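Local coordinates for protein GTP cyclohydrolase 1 type 2 homolog (Staphylococcus aureus subsp. aureus, PDB 3LNL) that is of unknown function but binds zinc at a dinuclear centre and forms a capped, toroid-shaped hexamer of the NIF3 family, at residues B[263-268]-B[330-335]; B[304-309]-B[324-329]; B[48-53]-B[362-367]. The protein carries 2 engineered substitutions. All coordinates share one frame; numbering follows the deposited sequence. Where two conformers were deposited one is given.

Contact 1: B[263-268]-B[330-335]; sequences SKLNIP and HYSEYV. With ZN (zinc ion), chain F; ZN (zinc ion), chain G.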
loop_
_atom_site.group_PDB
_atom_site.type_symbol
_atom_site.label_atom_id
_atom_site.label_comp_id
_atom_site.label_asym_id
_atom_site.label_seq_id
_atom_site.Cartn_x
_atom_site.Cartn_y
_atom_site.Cartn_z
ATOM N N SER B 263 -35.289 -15.449 -24.152
ATOM C CA SER B 263 -35.986 -15.210 -25.389
ATOM C C SER B 263 -35.952 -13.736 -25.837
ATOM O O SER B 263 -35.609 -13.413 -26.987
ATOM C CB SER B 263 -37.434 -15.751 -25.239
ATOM O OG SER B 263 -38.176 -15.443 -26.355
ATOM N N LYS B 264 -36.220 -12.827 -24.920
ATOM C CA LYS B 264 -36.300 -11.408 -25.265
ATOM C C LYS B 264 -34.953 -10.842 -25.722
ATOM O O LYS B 264 -34.913 -10.003 -26.612
ATOM C CB LYS B 264 -36.810 -10.578 -24.086
ATOM C CG LYS B 264 -38.309 -10.698 -23.911
ATOM C CD LYS B 264 -38.884 -9.941 -22.722
ATOM C CE LYS B 264 -40.434 -10.109 -22.744
ATOM N NZ LYS B 264 -40.962 -9.955 -21.371
ATOM N N LEU B 265 -33.865 -11.289 -25.100
ATOM C CA LEU B 265 -32.542 -10.846 -25.484
ATOM C C LEU B 265 -31.821 -11.766 -26.501
ATOM O O LEU B 265 -30.642 -11.522 -26.800
ATOM C CB LEU B 265 -31.653 -10.679 -24.231
ATOM C CG LEU B 265 -31.965 -9.459 -23.348
ATOM C CD1 LEU B 265 -31.489 -9.662 -21.907
ATOM C CD2 LEU B 265 -31.290 -8.249 -23.917
ATOM N N ASN B 266 -32.499 -12.812 -26.961
ATOM C CA ASN B 266 -31.979 -13.798 -27.914
ATOM C C ASN B 266 -30.635 -14.395 -27.464
ATOM O O ASN B 266 -29.640 -14.420 -28.202
ATOM C CB ASN B 266 -31.825 -13.122 -29.282
ATOM C CG ASN B 266 -31.715 -14.111 -30.402
ATOM O OD1 ASN B 266 -32.291 -15.191 -30.357
ATOM N ND2 ASN B 266 -30.973 -13.735 -31.448
ATOM N N ILE B 267 -30.622 -14.889 -26.240
ATOM C CA ILE B 267 -29.426 -15.398 -25.661
ATOM C C ILE B 267 -29.375 -16.881 -25.942
ATOM O O ILE B 267 -30.405 -17.584 -25.736
ATOM C CB ILE B 267 -29.401 -15.123 -24.129
ATOM C CG1 ILE B 267 -29.809 -13.683 -23.827
ATOM C CG2 ILE B 267 -27.990 -15.422 -23.546
ATOM C CD1 ILE B 267 -29.927 -13.427 -22.263
ATOM N N PRO B 268 -28.207 -17.399 -26.383
ATOM C CA PRO B 268 -28.121 -18.829 -26.705
ATOM C C PRO B 268 -28.247 -19.748 -25.501
ATOM O O PRO B 268 -28.789 -20.833 -25.607
ATOM C CB PRO B 268 -26.717 -18.975 -27.353
ATOM C CG PRO B 268 -26.436 -17.626 -27.926
ATOM C CD PRO B 268 -27.039 -16.655 -26.907
ATOM N N HIS B 330 -22.227 -11.494 -20.205
ATOM C CA HIS B 330 -21.714 -10.147 -20.311
ATOM C C HIS B 330 -22.103 -9.607 -21.685
ATOM O O HIS B 330 -22.447 -8.409 -21.806
ATOM C CB HIS B 330 -20.206 -10.240 -20.182
ATOM C CG HIS B 330 -19.467 -8.949 -20.010
ATOM N ND1 HIS B 330 -18.390 -8.842 -19.143
ATOM C CD2 HIS B 330 -19.601 -7.742 -20.604
ATOM C CE1 HIS B 330 -17.874 -7.621 -19.244
ATOM N NE2 HIS B 330 -18.646 -6.904 -20.048
ATOM N N TYR B 331 -22.054 -10.488 -22.707
ATOM C CA TYR B 331 -22.412 -10.093 -24.049
ATOM C C TYR B 331 -23.803 -9.431 -24.189
ATOM O O TYR B 331 -24.023 -8.661 -25.143
ATOM C CB TYR B 331 -22.254 -11.247 -25.067
ATOM C CG TYR B 331 -22.421 -10.764 -26.483
ATOM C CD1 TYR B 331 -21.464 -9.927 -27.047
ATOM C CD2 TYR B 331 -23.575 -11.027 -27.194
ATOM C CE1 TYR B 331 -21.634 -9.367 -28.305
ATOM C CE2 TYR B 331 -23.759 -10.504 -28.477
ATOM C CZ TYR B 331 -22.763 -9.643 -29.019
ATOM O OH TYR B 331 -22.917 -9.121 -30.275
ATOM N N SER B 332 -24.723 -9.676 -23.257
ATOM C CA SER B 332 -25.997 -9.008 -23.280
ATOM C C SER B 332 -25.942 -7.485 -23.161
ATOM O O SER B 332 -26.916 -6.839 -23.494
ATOM C CB SER B 332 -26.975 -9.588 -22.291
ATOM O OG SER B 332 -27.362 -10.897 -22.670
ATOM N N GLU B 333 -24.801 -6.911 -22.803
ATOM C CA GLU B 333 -24.611 -5.467 -23.008
ATOM C C GLU B 333 -24.753 -5.003 -24.467
ATOM O O GLU B 333 -24.853 -3.802 -24.724
ATOM C CB GLU B 333 -23.268 -5.027 -22.453
ATOM C CG GLU B 333 -23.163 -5.119 -20.966
ATOM C CD GLU B 333 -21.982 -4.385 -20.469
ATOM O OE1 GLU B 333 -22.180 -3.262 -19.955
ATOM O OE2 GLU B 333 -20.856 -4.877 -20.671
ATOM N N TYR B 334 -24.810 -5.942 -25.423
ATOM C CA TYR B 334 -24.963 -5.558 -26.848
ATOM C C TYR B 334 -26.216 -4.768 -27.120
ATOM O O TYR B 334 -26.307 -4.116 -28.153
ATOM C CB TYR B 334 -24.954 -6.789 -27.797
ATOM C CG TYR B 334 -26.295 -7.480 -27.824
ATOM C CD1 TYR B 334 -27.253 -7.076 -28.718
ATOM C CD2 TYR B 334 -26.625 -8.506 -26.913
ATOM C CE1 TYR B 334 -28.524 -7.649 -28.750
ATOM C CE2 TYR B 334 -27.908 -9.138 -26.962
ATOM C CZ TYR B 334 -28.843 -8.693 -27.879
ATOM O OH TYR B 334 -30.109 -9.215 -27.941
ATOM N N VAL B 335 -27.183 -4.790 -26.194
ATOM C CA VAL B 335 -28.384 -3.980 -26.343
ATOM C C VAL B 335 -28.051 -2.510 -26.451
ATOM O O VAL B 335 -28.880 -1.739 -26.899
ATOM C CB VAL B 335 -29.445 -4.181 -25.157
ATOM C CG1 VAL B 335 -29.928 -5.644 -25.121
ATOM C CG2 VAL B 335 -28.856 -3.759 -23.799
HETATM ZN ZN ZN F . -18.892 -4.598 -20.067
HETATM ZN ZN ZN G . -20.999 -1.934 -19.117
HETATM O O HOH W 1 -16.723 -4.555 -19.498
HETATM O O HOH W 2 -19.132 -4.902 -17.875
HETATM O O HOH W 3 -19.021 -2.560 -19.354
HETATM O O HOH W 4 -20.688 -3.268 -17.405
#
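Leu265 O is the polar atom gripped across this contact, and one hydrogen bond does it: Tyr334 OH donates to Leu265 O at 2.6 Å. The hydroxyl does not meet the carbonyl in its plane. It comes from above, 51° out of the plane, with a C=O...O angle of 118°. Leu265 O lies at the edge of the Tyr334 ring, in its plane. Tyr334 CG takes the crowded position between the backbone N and the carbonyl carbon (chi1 80°). This brings its tip to segment 263-268. Its CB lies over one face of the Tyr331 ring, offset toward the rim. The carbonyl lies where helix 254-264 gives way to the loop. Asn266 closes that helix in a Schellman motif, with positive phi and Asn266 N bonded back to Ser263 O at 3.2 Å.

The rest of the contact is mostly apolar. The Leu265 and Val335 side chains cross at about a right angle, and Leu116 of helix 112-119 packs on both. Ile267 reaches over with its CD1, 3.6 Å from Ser332 OG. That hydroxyl is hydrogen-bonded to Ile328 O, so its polar need is met locally.

The other side of the 3-10 segment 330-334 faces the metals. Glu333 points away from segment 263-268, and its carboxylate bridges two zinc ions. Glu333 OE2 binds the zinc of chain F at 2.1 Å. Glu333 OE1 binds the zinc of chain G at 2.0 Å. His330 NE2 holds the chain F zinc at 2.3 Å. His69 completes the protein ligands of that ion, and His68 and Asp106 those of the other. Water 3 binds both ions. This is the dinuclear metal centre of the NIF3 fold.

Contact 2: B[304-309]-B[324-329]; sequences VFVTGD and NLIDIN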
loop_
_atom_site.group_PDB
_atom_site.type_symbol
_atom_site.label_atom_id
_atom_site.label_comp_id
_atom_site.label_asym_id
_atom_site.label_seq_id
_atom_site.Cartn_x
_atom_site.Cartn_y
_atom_site.Cartn_z
ATOM N N VAL B 304 -33.887 -11.152 -7.260
ATOM C CA VAL B 304 -32.888 -11.775 -8.118
ATOM C C VAL B 304 -31.983 -10.667 -8.653
ATOM O O VAL B 304 -32.411 -9.500 -8.824
ATOM C CB VAL B 304 -33.559 -12.603 -9.296
ATOM C CG1 VAL B 304 -34.449 -11.684 -10.200
ATOM C CG2 VAL B 304 -32.510 -13.363 -10.134
ATOM N N PHE B 305 -30.719 -11.029 -8.797
ATOM C CA PHE B 305 -29.698 -10.200 -9.309
ATOM C C PHE B 305 -29.300 -10.731 -10.671
ATOM O O PHE B 305 -28.871 -11.861 -10.790
ATOM C CB PHE B 305 -28.509 -10.176 -8.388
ATOM C CG PHE B 305 -27.422 -9.224 -8.818
ATOM C CD1 PHE B 305 -27.632 -7.846 -8.791
ATOM C CD2 PHE B 305 -26.193 -9.706 -9.305
ATOM C CE1 PHE B 305 -26.634 -6.965 -9.163
ATOM C CE2 PHE B 305 -25.197 -8.832 -9.714
ATOM C CZ PHE B 305 -25.410 -7.455 -9.650
ATOM N N VAL B 306 -29.459 -9.897 -11.697
ATOM C CA VAL B 306 -29.193 -10.266 -13.082
ATOM C C VAL B 306 -27.926 -9.603 -13.557
ATOM O O VAL B 306 -27.769 -8.353 -13.458
ATOM C CB VAL B 306 -30.344 -9.825 -14.018
ATOM C CG1 VAL B 306 -30.011 -10.167 -15.497
ATOM C CG2 VAL B 306 -31.684 -10.466 -13.567
ATOM N N THR B 307 -26.991 -10.418 -14.057
ATOM C CA THR B 307 -25.705 -9.902 -14.513
ATOM C C THR B 307 -25.062 -10.884 -15.504
ATOM O O THR B 307 -25.716 -11.821 -15.964
ATOM C CB THR B 307 -24.768 -9.590 -13.310
ATOM O OG1 THR B 307 -23.702 -8.740 -13.730
ATOM C CG2 THR B 307 -24.159 -10.859 -12.646
ATOM N N GLY B 308 -23.797 -10.662 -15.830
ATOM C CA GLY B 308 -23.008 -11.586 -16.656
ATOM C C GLY B 308 -21.743 -12.018 -15.979
ATOM O O GLY B 308 -21.440 -11.549 -14.874
ATOM N N ASP B 309 -21.016 -12.939 -16.638
ATOM C CA ASP B 309 -19.685 -13.446 -16.224
ATOM C C ASP B 309 -19.722 -14.017 -14.793
ATOM O O ASP B 309 -18.798 -13.800 -14.028
ATOM C CB ASP B 309 -18.609 -12.327 -16.258
ATOM C CG ASP B 309 -18.042 -12.028 -17.651
ATOM O OD1 ASP B 309 -18.194 -12.818 -18.579
ATOM O OD2 ASP B 309 -17.377 -10.955 -17.806
ATOM N N ASN B 324 -30.553 -15.101 -5.172
ATOM C CA ASN B 324 -30.859 -15.622 -6.464
ATOM C C ASN B 324 -30.156 -14.854 -7.604
ATOM O O ASN B 324 -30.115 -13.634 -7.596
ATOM C CB ASN B 324 -32.366 -15.621 -6.691
ATOM C CG ASN B 324 -33.099 -16.393 -5.657
ATOM O OD1 ASN B 324 -32.723 -17.523 -5.349
ATOM N ND2 ASN B 324 -34.140 -15.808 -5.099
ATOM N N LEU B 325 -29.589 -15.585 -8.556
ATOM C CA LEU B 325 -28.836 -14.960 -9.647
ATOM C C LEU B 325 -29.329 -15.469 -10.988
ATOM O O LEU B 325 -29.817 -16.590 -11.069
ATOM C CB LEU B 325 -27.358 -15.290 -9.553
ATOM C CG LEU B 325 -26.610 -14.954 -8.284
ATOM C CD1 LEU B 325 -25.177 -15.584 -8.383
ATOM C CD2 LEU B 325 -26.560 -13.471 -8.004
ATOM N N ILE B 326 -29.226 -14.611 -11.998
ATOM C CA ILE B 326 -29.284 -15.009 -13.396
ATOM C C ILE B 326 -28.066 -14.432 -14.128
ATOM O O ILE B 326 -27.797 -13.224 -14.112
ATOM C CB ILE B 326 -30.599 -14.586 -14.150
ATOM C CG1 ILE B 326 -31.839 -15.094 -13.427
ATOM C CG2 ILE B 326 -30.571 -15.139 -15.584
ATOM C CD1 ILE B 326 -33.148 -14.515 -13.857
ATOM N N ASP B 327 -27.339 -15.323 -14.794
ATOM C CA ASP B 327 -26.301 -14.971 -15.744
ATOM C C ASP B 327 -26.897 -14.870 -17.129
ATOM O O ASP B 327 -27.166 -15.874 -17.776
ATOM C CB ASP B 327 -25.191 -16.018 -15.703
ATOM C CG ASP B 327 -23.904 -15.589 -16.405
ATOM O OD1 ASP B 327 -23.924 -14.616 -17.190
ATOM O OD2 ASP B 327 -22.867 -16.259 -16.161
ATOM N N ILE B 328 -27.061 -13.637 -17.608
ATOM C CA ILE B 328 -27.530 -13.401 -18.977
ATOM C C ILE B 328 -26.358 -13.245 -19.977
ATOM O O ILE B 328 -26.577 -12.977 -21.190
ATOM C CB ILE B 328 -28.418 -12.175 -19.091
ATOM C CG1 ILE B 328 -27.732 -10.922 -18.544
ATOM C CG2 ILE B 328 -29.755 -12.450 -18.438
ATOM C CD1 ILE B 328 -28.498 -9.572 -18.911
ATOM N N ASN B 329 -25.144 -13.429 -19.449
ATOM C CA ASN B 329 -23.880 -13.240 -20.158
ATOM C C ASN B 329 -23.516 -11.767 -20.265
ATOM O O ASN B 329 -24.388 -10.873 -20.276
ATOM C CB ASN B 329 -23.880 -13.973 -21.511
ATOM C CG ASN B 329 -24.221 -15.468 -21.364
ATOM O OD1 ASN B 329 -23.723 -16.131 -20.448
ATOM N ND2 ASN B 329 -25.156 -15.957 -22.187
#
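Strands 304-307 and 325-327 run parallel, 4.7 Å apart at closest approach and crossing at -17°, with Phe305, Val306 and Thr307 level with Leu325, Ile326 and Asp327. Four backbone bonds form the ladder. Phe305 N donates to Asn324 O in the carbonyl plane, at 2.9 Å. Thr307 N meets Ile326 O at 2.9 Å, nearly along the C=O axis. Ile326 N and Ile328 N donate back to Phe305 O and Thr307 O.

On one face, Phe305 and Leu325 lie side by side. The end of Phe305 leads away from segment 324-329, so its CB and ring edge, not a ring face, meet Leu325 CD2. That methyl sits 3.8 Å from Phe305 CB. On the face of Val306 and Ile326, Ile326 CG1 meets Val304 CG2 at 3.8 Å. Ile328 crosses Val306 at about a right angle, its CG2 3.7 Å from Val306 CG1.

At the end of strand 325-327, Asp327 OD1 accepts from Asn329 N at 2.8 Å, an Asx turn. Gly308 CA passes 3.2 Å from the same Asp327 OD1. Asp327 OD2 has a salt bridge to Arg271.

Helix 312-321 connects the two strands as a beta-alpha-beta unit. Helix 254-264 packs on Val304, Ile326 and Ile328, and helix 294-299 on Phe305 and Leu325. Strand 279-285 flanks 304-307, and strand 271-273 flanks 325-327.

Contact 3: B[48-53]-B[362-367]; sequences DCTLEV and INTDPF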
loop_
_atom_site.group_PDB
_atom_site.type_symbol
_atom_site.label_atom_id
_atom_site.label_comp_id
_atom_site.label_asym_id
_atom_site.label_seq_id
_atom_site.Cartn_x
_atom_site.Cartn_y
_atom_site.Cartn_z
ATOM N N ASP B 48 -18.082 -3.740 -28.668
ATOM C CA ASP B 48 -16.655 -3.871 -28.775
ATOM C C ASP B 48 -16.310 -3.470 -30.209
ATOM O O ASP B 48 -16.962 -3.946 -31.166
ATOM C CB ASP B 48 -16.209 -5.321 -28.579
ATOM C CG ASP B 48 -16.256 -5.741 -27.102
ATOM O OD1 ASP B 48 -15.514 -5.148 -26.320
ATOM O OD2 ASP B 48 -16.992 -6.676 -26.769
ATOM N N CYS B 49 -15.270 -2.638 -30.333
ATOM C CA CYS B 49 -14.788 -2.190 -31.658
ATOM C C CYS B 49 -13.797 -3.213 -32.197
ATOM O O CYS B 49 -12.597 -3.074 -31.983
ATOM C CB CYS B 49 -14.104 -0.859 -31.548
ATOM S SG CYS B 49 -13.618 -0.237 -33.199
ATOM N N THR B 50 -14.315 -4.297 -32.800
ATOM C CA THR B 50 -13.480 -5.345 -33.352
ATOM C C THR B 50 -13.061 -4.939 -34.779
ATOM O O THR B 50 -13.567 -3.915 -35.349
ATOM C CB THR B 50 -14.242 -6.657 -33.454
ATOM O OG1 THR B 50 -15.296 -6.499 -34.404
ATOM C CG2 THR B 50 -14.817 -7.074 -32.062
ATOM N N LEU B 51 -12.223 -5.760 -35.411
ATOM C CA LEU B 51 -11.793 -5.436 -36.797
ATOM C C LEU B 51 -12.981 -5.396 -37.749
ATOM O O LEU B 51 -13.056 -4.538 -38.663
ATOM C CB LEU B 51 -10.757 -6.424 -37.317
ATOM C CG LEU B 51 -9.996 -6.127 -38.643
ATOM C CD1 LEU B 51 -9.144 -4.924 -38.504
ATOM C CD2 LEU B 51 -9.128 -7.345 -39.020
ATOM N N GLU B 52 -13.920 -6.332 -37.578
ATOM C CA GLU B 52 -15.116 -6.367 -38.449
ATOM C C GLU B 52 -15.927 -5.081 -38.302
ATOM O O GLU B 52 -16.453 -4.567 -39.284
ATOM C CB GLU B 52 -15.989 -7.614 -38.195
ATOM C CG GLU B 52 -15.339 -8.944 -38.692
ATOM C CD GLU B 52 -16.146 -10.228 -38.378
ATOM O OE1 GLU B 52 -17.035 -10.248 -37.480
ATOM O OE2 GLU B 52 -15.860 -11.258 -39.042
ATOM N N VAL B 53 -15.985 -4.522 -37.091
ATOM C CA VAL B 53 -16.723 -3.276 -36.886
ATOM C C VAL B 53 -16.046 -2.111 -37.656
ATOM O O VAL B 53 -16.724 -1.290 -38.286
ATOM C CB VAL B 53 -16.894 -2.956 -35.400
ATOM C CG1 VAL B 53 -17.459 -1.489 -35.187
ATOM C CG2 VAL B 53 -17.814 -4.006 -34.775
ATOM N N ILE B 362 -22.996 -6.482 -36.468
ATOM C CA ILE B 362 -22.111 -7.623 -36.291
ATOM C C ILE B 362 -22.254 -8.232 -34.879
ATOM O O ILE B 362 -22.164 -7.536 -33.893
ATOM C CB ILE B 362 -20.678 -7.224 -36.612
ATOM C CG1 ILE B 362 -20.606 -6.888 -38.128
ATOM C CG2 ILE B 362 -19.670 -8.408 -36.260
ATOM C CD1 ILE B 362 -19.452 -6.163 -38.478
ATOM N N ASN B 363 -22.466 -9.538 -34.792
ATOM C CA ASN B 363 -22.368 -10.210 -33.520
ATOM C C ASN B 363 -20.892 -10.420 -33.178
ATOM O O ASN B 363 -20.218 -11.170 -33.836
ATOM C CB ASN B 363 -23.114 -11.555 -33.552
ATOM C CG ASN B 363 -23.177 -12.186 -32.189
ATOM O OD1 ASN B 363 -22.160 -12.240 -31.482
ATOM N ND2 ASN B 363 -24.390 -12.665 -31.787
ATOM N N THR B 364 -20.399 -9.752 -32.142
ATOM C CA THR B 364 -18.997 -9.687 -31.840
ATOM C C THR B 364 -18.751 -10.553 -30.584
ATOM O O THR B 364 -17.748 -10.417 -29.962
ATOM C CB THR B 364 -18.553 -8.190 -31.497
ATOM O OG1 THR B 364 -19.396 -7.661 -30.481
ATOM C CG2 THR B 364 -18.645 -7.276 -32.715
ATOM N N ASP B 365 -19.698 -11.421 -30.201
ATOM C CA ASP B 365 -19.529 -12.250 -29.022
ATOM C C ASP B 365 -18.367 -13.166 -29.346
ATOM O O ASP B 365 -18.408 -13.823 -30.370
ATOM C CB ASP B 365 -20.753 -13.092 -28.713
ATOM C CG ASP B 365 -20.693 -13.736 -27.316
ATOM O OD1 ASP B 365 -19.595 -13.831 -26.719
ATOM O OD2 ASP B 365 -21.743 -14.194 -26.816
ATOM N N PRO B 366 -17.322 -13.193 -28.506
ATOM C CA PRO B 366 -16.247 -14.168 -28.711
ATOM C C PRO B 366 -16.685 -15.649 -28.529
ATOM O O PRO B 366 -16.106 -16.543 -29.082
ATOM C CB PRO B 366 -15.193 -13.723 -27.661
ATOM C CG PRO B 366 -15.955 -13.061 -26.645
ATOM C CD PRO B 366 -16.973 -12.265 -27.421
ATOM N N PHE B 367 -17.736 -15.871 -27.753
ATOM C CA PHE B 367 -18.250 -17.157 -27.496
ATOM C C PHE B 367 -19.227 -17.592 -28.600
ATOM O O PHE B 367 -20.068 -16.820 -29.027
ATOM C CB PHE B 367 -18.985 -17.197 -26.165
ATOM C CG PHE B 367 -18.110 -17.100 -24.973
ATOM C CD1 PHE B 367 -18.397 -16.193 -23.964
ATOM C CD2 PHE B 367 -17.046 -17.982 -24.802
ATOM C CE1 PHE B 367 -17.609 -16.141 -22.839
ATOM C CE2 PHE B 367 -16.262 -17.935 -23.674
ATOM C CZ PHE B 367 -16.553 -17.005 -22.679
HETATM O O HOH W 5 -18.294 -8.359 -28.120
#
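Thr50 and Thr364 share one torsion: each OG1 lies between the backbone N and the carbonyl carbon (chi1 66° and 53°), and each CG2 lies beside the N. The side chains then cross obliquely, with Thr364 CG2 3.8 Å from Thr50 OG1 and 3.9 Å from Thr50 CG2. Val53 CG2 comes up to the same methyl at about a right angle.

Ile362 packs on the first turn of helix 51-60. Its CD1 lies 3.5 Å from Glu52 O, and its CG2 lies 3.4 Å from Glu52 OE1. Thr50 is the N-cap of this helix; its OG1 accepts a weak bond from Val53 N. The loop 362-367 is shaped by two successive Asx turns, Asn363 OD1 to Asp365 N and Asp365 OD1 to Phe367 N.

One water joins the segments. Water 5 donates to Asp48 OD2 at 2.5 Å and to Thr364 O at 2.8 Å, and is bonded to Thr364 OG1 at 2.7 Å. Asp48 OD1 is hydrogen-bonded to ND1 of the zinc ligand His69, so Asp48 is a second-shell residue that probably helps to orient and polarise the imidazole. Asp48 OD2 is also hydrogen-bonded to His312 NE2 of the second subunit.

Contact 2 is the most deeply buried, a backbone ladder inside one beta-alpha-beta unit. Contact 1 is also mostly buried but depends on one phenol bond and apolar packing. Contact 3 is only partly buried and joins the N-terminal end of helix 51-60 to loop 362-367 through methyl groups and a water. Contacts 1 and 2 hold adjoining pieces of chain, since 324-329 runs straight into 330-335. Probable hydrogen bonds tie Asp309 OD2 of contact 2 to His330 ND1 of contact 1, and Tyr331 OH of contact 1 to Thr364 N of contact 3. Contacts 2 and 3 do not touch, yet each sends an aspartate into the metal site's second shell. All three reach the second subunit.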